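Basic helix-loop-helix, putative, expressed (Oryza sativa subsp. japonica, PDB 5LW0) binds ADP-ribose through its macrodomain, one part of the longer APL protein, and is probably linked to the repair of DNA interstrand crosslinks. Local coordinates at residues I111-S116 / Q181-T186; Y145-E150 / S177-R182. All coordinates share one frame; numbering follows the deposited sequence. Where two conformers were deposited one is given.

How the contacts relate
Two contacts that share helix 178-183 illustrate how one short helix can be fixed by different chemistry at its two ends. Contact 1 lies at the C-terminal end, where a buried carboxylate is gripped by N-H and hydroxyl donors of the loop 111-116; it is partly buried, and some of its residues reach the surface. Contact 2, at the N-terminal end, is buried and mostly apolar, with a single serine-to-carbonyl hydrogen bond to the end of helix 139-148. Their centres lie 9 Å apart. The contacts meet where T112 packs on A147 and L179, so the loop that carries I111 to the adenine is joined to both helices.

Contact 1 of 2, residues I111-S116 / Q181-T186; sequences ITQLQS and QREGVT. With AR6 ([(2R,3S,4R,5R)-5-(6-aminopurin-9-yl)-3,4-dihydroxy-oxolan-2-yl]methyl [hydroxy-[[(2R,3S,4R,5S)-3,4,5-trihydroxyoxolan-2-yl]methoxy]phosphoryl] hydrogen phosphate), chain C.
E183 and S116 meet through two turned side chains. In E183 the CG lies anti to the carbonyl carbon (chi1 -51°), and a bend at chi2 (-63°) brings CD round toward the segment 111-116, the two oxygens following on it. In S116 the OG sits between the backbone N and the carbonyl carbon (chi1 62°), facing that carboxylate. The two oxygens of E183 then divide the work. OE2 accepts from S116 OG at 2.5 Å, a short bond, while OE1 accepts a fairly straight N-H bond from S116 N at 2.8 Å. Both bonds use syn lone pairs, and both donors belong to S116, one from its backbone and one from its side chain. A weak third bond reaches OE1 from Q115 N, 2.9 Å away but bent at the hydrogen. Nearer the backbone of E183, its CG rests against T112 O at 3.2 Å, and the CB of Q115 packs on E183 OE1 at 3.3 Å. The helix ends directly after E183, where G184 takes up positive phi. At the start of the segment 111-116, I111 N gives a nearly straight bond to the adenine N1 of ADP-ribose at 3.0 Å, and I111 CB and CG2 lie near N1 and C2 of the base. T112 and Q113 both turn their polar ends to D110. The contact thus gives a buried carboxylate two good donors from S116 and a weak third from Q115 N, which probably stabilises its negative charge and fixes the path of the loop that also carries the adenine-binding I111.

Contact 2 of 2, residues Y145-E150 / S177-R182; sequences YNAAGE and SPLHQR
An N-cap belonging to one helix that also bonds to the last turn of another joins helix 178-183 to helix 139-148 of the macrodomain. S177 holds the N-cap position, its OG anti to the backbone N (chi1 175°), and this one oxygen serves in two directions. It accepts from L179 N at 3.3 Å, the capping bond, and donates to A148 O at 2.7 Å. The donor lies in the plane of the A148 carbonyl, on a lone pair, with a C=O...OG angle of 115°. An alanine in place of S177 would probably leave A148 O without this donor and L179 N without its cap, freeing the two helix ends to shift against each other. Beside the polar bridge, L179 CB is directed at helix 139-148. It lies 3.9 Å from A148 CA, and the two methyls of L179 part over the alanines, CD1 reaching A147 CB at 4.3 Å and CD2 reaching A148 CB at 4.1 Å. P178 adds its CD, 3.7 Å from A148 O. Helix 139-148 stops here, as G149 turns to positive phi, and helix 150-159 follows at once, its D151 touching S177. A147 also packs on T112 of the loop after strand 104-108, and L179 on V185, in the turn that leads from helix 178-183 to strand 187-192.

Contact 1 of 2, residues I111-S116 / Q181-T186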
loop_
_atom_site.group_PDB
_atom_site.type_symbol
_atom_site.label_atom_id
_atom_site.label_comp_id
_atom_site.label_asym_id
_atom_site.label_seq_id
_atom_site.Cartn_x
_atom_site.Cartn_y
_atom_site.Cartn_z
ATOM N N ILE A 111 -4.417 8.284 3.833
ATOM C CA ILE A 111 -3.955 7.088 4.488
ATOM C C ILE A 111 -3.354 7.312 5.866
ATOM O O ILE A 111 -3.216 6.392 6.643
ATOM C CB ILE A 111 -3.019 6.311 3.548
ATOM C CG1 ILE A 111 -3.070 4.819 3.859
ATOM C CG2 ILE A 111 -1.632 6.856 3.545
ATOM C CD1 ILE A 111 -2.385 3.973 2.807
ATOM N N THR A 112 -2.924 8.573 6.141
ATOM C CA THR A 112 -2.391 8.930 7.455
ATOM C C THR A 112 -3.450 9.511 8.404
ATOM O O THR A 112 -3.107 9.852 9.525
ATOM C CB THR A 112 -1.243 9.941 7.324
ATOM O OG1 THR A 112 -1.742 11.205 6.883
ATOM C CG2 THR A 112 -0.226 9.454 6.336
ATOM N N GLN A 113 -4.714 9.572 7.953
ATOM C CA GLN A 113 -5.789 10.076 8.780
ATOM C C GLN A 113 -7.049 9.203 8.651
ATOM O O GLN A 113 -8.214 9.715 8.674
ATOM C CB GLN A 113 -6.141 11.504 8.371
ATOM C CG GLN A 113 -4.969 12.480 8.459
ATOM C CD GLN A 113 -5.378 13.943 8.186
ATOM O OE1 GLN A 113 -5.964 14.591 9.015
ATOM N NE2 GLN A 113 -5.073 14.422 7.008
ATOM N N LEU A 114 -6.863 7.882 8.553
ATOM C CA LEU A 114 -7.996 7.056 8.348
ATOM C C LEU A 114 -8.972 7.028 9.551
ATOM O O LEU A 114 -10.143 6.936 9.335
ATOM C CB LEU A 114 -7.563 5.615 8.001
ATOM C CG LEU A 114 -6.962 5.554 6.624
ATOM C CD1 LEU A 114 -6.271 4.201 6.419
ATOM C CD2 LEU A 114 -7.961 5.858 5.547
ATOM N N GLN A 115 -8.457 6.947 10.771
ATOM C CA GLN A 115 -9.328 6.889 11.966
ATOM C C GLN A 115 -9.900 8.272 12.261
ATOM O O GLN A 115 -11.136 8.437 12.364
ATOM C CB GLN A 115 -8.582 6.362 13.159
ATOM C CG GLN A 115 -9.430 6.359 14.432
ATOM C CD GLN A 115 -8.772 5.586 15.549
ATOM O OE1 GLN A 115 -7.644 5.894 15.967
ATOM N NE2 GLN A 115 -9.471 4.590 16.063
ATOM N N SER A 116 -9.037 9.276 12.257
ATOM C CA SER A 116 -9.459 10.638 12.707
ATOM C C SER A 116 -10.395 11.325 11.706
ATOM O O SER A 116 -11.474 11.849 12.108
ATOM C CB SER A 116 -8.237 11.530 13.009
ATOM O OG SER A 116 -7.432 11.722 11.848
ATOM N N GLN A 181 -0.413 7.039 17.882
ATOM C CA GLN A 181 -1.278 7.654 18.888
ATOM C C GLN A 181 -2.601 8.134 18.321
ATOM O O GLN A 181 -3.634 7.917 18.925
ATOM C CB GLN A 181 -0.544 8.796 19.575
ATOM C CG GLN A 181 0.611 8.313 20.440
ATOM C CD GLN A 181 1.589 9.415 20.813
ATOM O OE1 GLN A 181 2.547 9.183 21.566
ATOM N NE2 GLN A 181 1.389 10.604 20.263
ATOM N N ARG A 182 -2.574 8.756 17.156
ATOM C CA ARG A 182 -3.776 9.394 16.583
ATOM C C ARG A 182 -4.589 8.460 15.745
ATOM O O ARG A 182 -5.809 8.590 15.663
ATOM C CB ARG A 182 -3.414 10.597 15.722
ATOM C CG ARG A 182 -2.792 11.743 16.466
ATOM C CD ARG A 182 -2.577 12.941 15.537
ATOM N NE ARG A 182 -1.315 13.620 15.824
ATOM C CZ ARG A 182 -1.063 14.324 16.931
ATOM N NH1 ARG A 182 -1.989 14.457 17.883
ATOM N NH2 ARG A 182 0.127 14.900 17.088
ATOM N N GLU A 183 -3.916 7.521 15.058
ATOM C CA GLU A 183 -4.627 6.704 14.068
ATOM C C GLU A 183 -4.609 5.202 14.350
ATOM O O GLU A 183 -5.281 4.447 13.629
ATOM C CB GLU A 183 -4.068 6.958 12.676
ATOM C CG GLU A 183 -3.974 8.429 12.289
ATOM C CD GLU A 183 -5.324 9.155 12.212
ATOM O OE1 GLU A 183 -6.371 8.506 11.976
ATOM O OE2 GLU A 183 -5.303 10.409 12.326
ATOM N N GLY A 184 -3.883 4.761 15.378
ATOM C CA GLY A 184 -3.869 3.365 15.763
ATOM C C GLY A 184 -2.953 2.483 14.891
ATOM O O GLY A 184 -2.974 1.267 15.027
ATOM N N VAL A 185 -2.142 3.112 14.061
ATOM C CA VAL A 185 -1.260 2.371 13.131
ATOM C C VAL A 185 -0.146 1.702 13.980
ATOM O O VAL A 185 0.571 2.373 14.784
ATOM C CB VAL A 185 -0.664 3.272 12.096
ATOM C CG1 VAL A 185 0.377 2.551 11.247
ATOM C CG2 VAL A 185 -1.727 3.899 11.210
ATOM N N THR A 186 0.022 0.401 13.772
ATOM C CA THR A 186 1.023 -0.398 14.482
ATOM C C THR A 186 2.183 -0.865 13.556
ATOM O O THR A 186 3.247 -1.231 14.039
ATOM C CB THR A 186 0.394 -1.643 15.114
ATOM O OG1 THR A 186 -0.165 -2.477 14.089
ATOM C CG2 THR A 186 -0.646 -1.300 16.145
HETATM N N1 AR6 C . -3.343 9.148 1.204
HETATM C C2 AR6 C . -3.793 8.256 0.297
HETATM N N3 AR6 C . -3.343 8.165 -0.940
HETATM C C4 AR6 C . -2.356 9.006 -1.381
HETATM C C5 AR6 C . -1.781 9.970 -0.493
HETATM C C6 AR6 C . -2.324 10.013 0.875
HETATM N N6 AR6 C . -1.872 10.842 1.785
HETATM N N7 AR6 C . -0.793 10.670 -1.225
HETATM C C8 AR6 C . -0.756 10.104 -2.452
HETATM N N9 AR6 C . -1.690 9.090 -2.556
HETATM P PA AR6 C . 2.851 7.899 -5.176
HETATM P PB AR6 C . 4.348 5.852 -6.739
HETATM C "C1'" AR6 C . -1.909 8.164 -3.647
HETATM O O1A AR6 C . 3.300 8.936 -6.227
HETATM O O1B AR6 C . 3.698 6.235 -8.046
HETATM C C1D AR6 C . 7.215 8.677 -3.659
HETATM O O1D AR6 C . 7.367 10.004 -3.201
HETATM C "C2'" AR6 C . -1.766 8.691 -5.070
HETATM O "O2'" AR6 C . -2.904 9.504 -5.493
HETATM O O2A AR6 C . 2.968 8.217 -3.734
HETATM O O2B AR6 C . 4.558 4.405 -6.405
HETATM C C2D AR6 C . 8.506 7.871 -3.329
HETATM O O2D AR6 C . 9.574 8.758 -2.800
HETATM C "C3'" AR6 C . -1.560 7.404 -5.830
HETATM O "O3'" AR6 C . -2.822 6.770 -6.177
HETATM O O3A AR6 C . 3.604 6.481 -5.445
HETATM C C3D AR6 C . 8.900 7.213 -4.621
HETATM O O3D AR6 C . 10.072 7.936 -5.096
HETATM C "C4'" AR6 C . -0.789 6.514 -4.836
HETATM O "O4'" AR6 C . -0.866 7.150 -3.580
HETATM C C4D AR6 C . 7.695 7.422 -5.570
HETATM O O4D AR6 C . 6.943 8.563 -5.096
HETATM C "C5'" AR6 C . 0.661 6.313 -5.195
HETATM O "O5'" AR6 C . 1.295 7.553 -5.565
HETATM C C5D AR6 C . 6.698 6.269 -5.614
HETATM O O5D AR6 C . 5.790 6.579 -6.695
#

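Contact 2 of 2, residues Y145-E150 / S177-R182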
loop_
_atom_site.group_PDB
_atom_site.type_symbol
_atom_site.label_atom_id
_atom_site.label_comp_id
_atom_site.label_asym_id
_atom_site.label_seq_id
_atom_site.Cartn_x
_atom_site.Cartn_y
_atom_site.Cartn_z
ATOM N N TYR A 145 5.839 9.567 6.179
ATOM C CA TYR A 145 6.992 9.900 7.026
ATOM C C TYR A 145 6.694 11.184 7.848
ATOM O O TYR A 145 7.074 11.255 8.998
ATOM C CB TYR A 145 8.271 10.044 6.182
ATOM C CG TYR A 145 9.019 8.798 6.045
ATOM C CD1 TYR A 145 9.785 8.347 7.078
ATOM C CD2 TYR A 145 8.980 8.036 4.855
ATOM C CE1 TYR A 145 10.534 7.172 6.969
ATOM C CE2 TYR A 145 9.705 6.843 4.747
ATOM C CZ TYR A 145 10.486 6.431 5.821
ATOM O OH TYR A 145 11.182 5.229 5.783
ATOM N N ASN A 146 5.997 12.146 7.244
ATOM C CA ASN A 146 5.603 13.398 7.966
ATOM C C ASN A 146 4.675 13.121 9.083
ATOM O O ASN A 146 4.851 13.621 10.164
ATOM C CB ASN A 146 5.018 14.399 7.019
ATOM C CG ASN A 146 6.073 15.069 6.171
ATOM O OD1 ASN A 146 7.256 15.023 6.495
ATOM N ND2 ASN A 146 5.654 15.695 5.089
ATOM N N ALA A 147 3.743 12.179 8.882
ATOM C CA ALA A 147 2.802 11.856 9.931
ATOM C C ALA A 147 3.413 11.017 11.008
ATOM O O ALA A 147 3.103 11.167 12.170
ATOM C CB ALA A 147 1.577 11.160 9.358
ATOM N N ALA A 148 4.293 10.086 10.622
ATOM C CA ALA A 148 4.865 9.154 11.548
ATOM C C ALA A 148 6.030 9.767 12.374
ATOM O O ALA A 148 6.264 9.365 13.517
ATOM C CB ALA A 148 5.383 7.936 10.803
ATOM N N GLY A 149 6.750 10.665 11.743
ATOM C CA GLY A 149 7.912 11.317 12.343
ATOM C C GLY A 149 9.142 10.448 12.353
ATOM O O GLY A 149 9.190 9.376 11.731
ATOM N N GLU A 150 10.191 10.950 12.996
ATOM C CA GLU A 150 11.485 10.311 12.923
ATOM C C GLU A 150 11.468 8.852 13.453
ATOM O O GLU A 150 12.310 8.090 13.093
ATOM C CB GLU A 150 12.550 11.186 13.676
ATOM C CG GLU A 150 13.862 10.466 14.005
ATOM C CD GLU A 150 14.677 10.063 12.756
ATOM O OE1 GLU A 150 14.497 10.690 11.683
ATOM O OE2 GLU A 150 15.504 9.106 12.866
ATOM N N SER A 177 4.996 7.132 18.143
ATOM C CA SER A 177 4.742 7.878 16.933
ATOM C C SER A 177 3.378 8.539 16.997
ATOM O O SER A 177 2.401 7.880 17.313
ATOM C CB SER A 177 4.786 6.953 15.711
ATOM O OG SER A 177 4.414 7.682 14.564
ATOM N N PRO A 178 3.288 9.840 16.611
ATOM C CA PRO A 178 1.987 10.490 16.530
ATOM C C PRO A 178 0.980 9.721 15.647
ATOM O O PRO A 178 -0.214 9.692 15.945
ATOM C CB PRO A 178 2.320 11.859 15.909
ATOM C CG PRO A 178 3.711 12.138 16.390
ATOM C CD PRO A 178 4.399 10.798 16.412
ATOM N N LEU A 179 1.477 9.083 14.578
ATOM C CA LEU A 179 0.608 8.280 13.719
ATOM C C LEU A 179 -0.002 7.074 14.466
ATOM O O LEU A 179 -1.150 6.728 14.225
ATOM C CB LEU A 179 1.374 7.815 12.473
ATOM C CG LEU A 179 0.552 7.020 11.441
ATOM C CD1 LEU A 179 -0.631 7.817 10.901
ATOM C CD2 LEU A 179 1.487 6.695 10.296
ATOM N N HIS A 180 0.768 6.461 15.379
ATOM C CA HIS A 180 0.274 5.376 16.197
ATOM C C HIS A 180 -0.795 5.967 17.203
ATOM O O HIS A 180 -1.886 5.452 17.358
ATOM C CB HIS A 180 1.500 4.709 16.923
ATOM C CG HIS A 180 1.244 3.335 17.489
ATOM N ND1 HIS A 180 2.141 2.284 17.345
ATOM C CD2 HIS A 180 0.228 2.854 18.240
ATOM C CE1 HIS A 180 1.684 1.227 17.995
ATOM N NE2 HIS A 180 0.525 1.547 18.542
ATOM N N GLN A 181 -0.413 7.039 17.882
ATOM C CA GLN A 181 -1.278 7.654 18.888
ATOM C C GLN A 181 -2.601 8.134 18.321
ATOM O O GLN A 181 -3.634 7.917 18.925
ATOM C CB GLN A 181 -0.544 8.796 19.575
ATOM C CG GLN A 181 0.611 8.313 20.440
ATOM C CD GLN A 181 1.589 9.415 20.813
ATOM O OE1 GLN A 181 2.547 9.183 21.566
ATOM N NE2 GLN A 181 1.389 10.604 20.263
ATOM N N ARG A 182 -2.574 8.756 17.156
ATOM C CA ARG A 182 -3.776 9.394 16.583
ATOM C C ARG A 182 -4.589 8.460 15.745
ATOM O O ARG A 182 -5.809 8.590 15.663
ATOM C CB ARG A 182 -3.414 10.597 15.722
ATOM C CG ARG A 182 -2.792 11.743 16.466
ATOM C CD ARG A 182 -2.577 12.941 15.537
ATOM N NE ARG A 182 -1.315 13.620 15.824
ATOM C CZ ARG A 182 -1.063 14.324 16.931
ATOM N NH1 ARG A 182 -1.989 14.457 17.883
ATOM N NH2 ARG A 182 0.127 14.900 17.088
#